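Local atomic coordinates of CaaX farnesyltransferase beta subunit Ram1 (PDB entry 4L9P), a protein that probably forms the peptide-binding, zinc-dependent subunit of the heterodimeric enzyme that transfers a farnesyl group from farnesyl diphosphate to a cysteine near the C-terminus of target proteins. Residues Pro289-Ser293 with Arg334-Ile338. Coordinates in Å, arbitrary orientation, origin at the centre of the assembly. Residues are numbered along the deposited sequence.
Sequences PEYLS and RYMNI
Residues 289-293 make up nearly all of the short helix 288-293, with the backbone hydrogen bond from Ser-293 N to Pro-289 O (2.9 Å). Residues 334-338 form a helix-to-helix turn in the alpha-alpha toroid of the prenyltransferase beta subunit. Helix 328-335 ends at Tyr-335. Met-336 is the first residue to leave helical phi/psi, with an extended backbone (-122/147), and Asn-337 is the N-cap of helix 338-346. The segments come closest at Ser-293 CA and Tyr-335 CA, 5.1 Å apart. They bury 275 Å² between them, and Tyr-335 gives the largest share.

Tyr-335 (chi1 m, chi2 -75°) points its CA-to-CB bond toward helix 288-293 and sets its ring against Pro-289. Pro-289, with a C-gamma endo pucker, covers one ring face. Its CB sits 3.4 Å from the Tyr-335 ring centroid, almost on the ring normal, which is a CH-pi contact. Ser-293 CB lies at the ring edge, near its plane. Glu-290 starts away from the turn, but its CG approaches Tyr-335 CE1 to 4.4 Å.

The CA-to-CB bond of Met-336 points sideways, but chi1 m, chi2 m and chi3 t bring its CE to Leu-292. Met-336 also touches Leu-322 of helix 312-323, as do Pro-289 and Leu-292. The contact thus joins helix 288-293 to the C-terminal end of helix 328-335, away from the zinc site and the bound farnesyl diphosphate analogue FII. It also meets the other subunit: NZ of Lys-230 of the alpha subunit Ram2 hydrogen-bonds to both Ser-293 OG and Tyr-335 O. Met-336 CE ends 4.2 Å from Leu-292 CB and 3.3 Å from Leu-292 O.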
loop_
_atom_site.group_PDB
_atom_site.type_symbol
_atom_site.label_atom_id
_atom_site.label_comp_id
_atom_site.label_asym_id
_atom_site.label_seq_id
_atom_site.Cartn_x
_atom_site.Cartn_y
_atom_site.Cartn_z
ATOM N N PRO B 289 12.200 -7.033 -10.262
ATOM C CA PRO B 289 12.157 -7.706 -8.947
ATOM C C PRO B 289 13.338 -7.260 -8.053
ATOM O O PRO B 289 13.181 -7.258 -6.830
ATOM C CB PRO B 289 12.208 -9.224 -9.291
ATOM C CG PRO B 289 12.905 -9.260 -10.664
ATOM C CD PRO B 289 12.447 -7.959 -11.388
ATOM N N GLU B 290 14.494 -6.952 -8.647
ATOM C CA GLU B 290 15.598 -6.420 -7.852
ATOM C C GLU B 290 15.201 -5.078 -7.183
ATOM O O GLU B 290 15.505 -4.868 -5.984
ATOM C CB GLU B 290 16.829 -6.215 -8.740
ATOM C CG GLU B 290 17.346 -7.528 -9.340
ATOM C CD GLU B 290 16.763 -7.879 -10.681
ATOM O OE1 GLU B 290 15.743 -7.328 -11.091
ATOM O OE2 GLU B 290 17.356 -8.746 -11.367
ATOM N N TYR B 291 14.505 -4.205 -7.912
ATOM C CA TYR B 291 14.022 -2.959 -7.355
ATOM C C TYR B 291 13.066 -3.278 -6.191
ATOM O O TYR B 291 13.149 -2.678 -5.106
ATOM C CB TYR B 291 13.315 -2.177 -8.448
ATOM C CG TYR B 291 12.428 -1.067 -7.939
ATOM C CD1 TYR B 291 12.958 0.140 -7.525
ATOM C CD2 TYR B 291 11.062 -1.256 -7.836
ATOM C CE1 TYR B 291 12.145 1.187 -7.068
ATOM C CE2 TYR B 291 10.238 -0.283 -7.393
ATOM C CZ TYR B 291 10.739 0.923 -6.961
ATOM O OH TYR B 291 9.856 1.905 -6.594
ATOM N N LEU B 292 12.152 -4.223 -6.399
ATOM C CA LEU B 292 11.207 -4.503 -5.306
ATOM C C LEU B 292 11.939 -5.089 -4.081
ATOM O O LEU B 292 11.610 -4.757 -2.933
ATOM C CB LEU B 292 10.136 -5.480 -5.787
ATOM C CG LEU B 292 9.286 -4.938 -6.950
ATOM C CD1 LEU B 292 8.344 -6.016 -7.571
ATOM C CD2 LEU B 292 8.439 -3.717 -6.462
ATOM N N SER B 293 12.963 -5.951 -4.292
ATOM C CA SER B 293 13.732 -6.463 -3.160
ATOM C C SER B 293 14.361 -5.297 -2.352
ATOM O O SER B 293 14.478 -5.371 -1.114
ATOM C CB SER B 293 14.858 -7.323 -3.721
ATOM O OG SER B 293 15.782 -7.667 -2.676
ATOM N N ARG B 334 12.773 -15.675 -3.510
ATOM C CA ARG B 334 14.029 -15.268 -4.096
ATOM C C ARG B 334 14.277 -13.801 -3.785
ATOM O O ARG B 334 15.435 -13.421 -3.483
ATOM C CB ARG B 334 13.980 -15.458 -5.586
ATOM C CG ARG B 334 15.266 -14.910 -6.260
ATOM C CD ARG B 334 15.444 -15.357 -7.700
ATOM N NE ARG B 334 16.664 -14.732 -8.245
ATOM C CZ ARG B 334 17.042 -14.814 -9.516
ATOM N NH1 ARG B 334 16.287 -15.497 -10.367
ATOM N NH2 ARG B 334 18.159 -14.197 -9.945
ATOM N N TYR B 335 13.236 -12.948 -3.859
ATOM C CA TYR B 335 13.459 -11.494 -3.784
ATOM C C TYR B 335 13.091 -10.896 -2.419
ATOM O O TYR B 335 13.462 -9.752 -2.148
ATOM C CB TYR B 335 12.707 -10.778 -4.940
ATOM C CG TYR B 335 13.325 -11.143 -6.273
ATOM C CD1 TYR B 335 14.547 -10.597 -6.684
ATOM C CD2 TYR B 335 12.714 -12.098 -7.098
ATOM C CE1 TYR B 335 15.137 -11.002 -7.883
ATOM C CE2 TYR B 335 13.272 -12.498 -8.319
ATOM C CZ TYR B 335 14.482 -11.936 -8.684
ATOM O OH TYR B 335 15.062 -12.311 -9.876
ATOM N N MET B 336 12.354 -11.624 -1.588
ATOM C CA MET B 336 12.038 -11.151 -0.256
ATOM C C MET B 336 12.527 -12.141 0.768
ATOM O O MET B 336 12.514 -13.362 0.535
ATOM C CB MET B 336 10.496 -11.031 -0.087
ATOM C CG MET B 336 9.905 -10.007 -1.064
ATOM S SD MET B 336 10.445 -8.307 -0.536
ATOM C CE MET B 336 9.960 -7.399 -2.000
ATOM N N ASN B 337 12.937 -11.614 1.920
ATOM C CA ASN B 337 13.240 -12.447 3.078
ATOM C C ASN B 337 11.883 -12.816 3.715
ATOM O O ASN B 337 11.276 -11.990 4.396
ATOM C CB ASN B 337 14.126 -11.684 4.076
ATOM C CG ASN B 337 14.541 -12.572 5.230
ATOM O OD1 ASN B 337 14.073 -13.678 5.328
ATOM N ND2 ASN B 337 15.426 -12.092 6.096
ATOM N N ILE B 338 11.389 -14.033 3.488
ATOM C CA ILE B 338 10.099 -14.422 4.026
ATOM C C ILE B 338 10.150 -14.542 5.556
ATOM O O ILE B 338 9.140 -14.303 6.227
ATOM C CB ILE B 338 9.529 -15.690 3.291
ATOM C CG1 ILE B 338 9.200 -15.294 1.845
ATOM C CG2 ILE B 338 8.259 -16.172 3.965
ATOM C CD1 ILE B 338 8.795 -16.422 0.926
#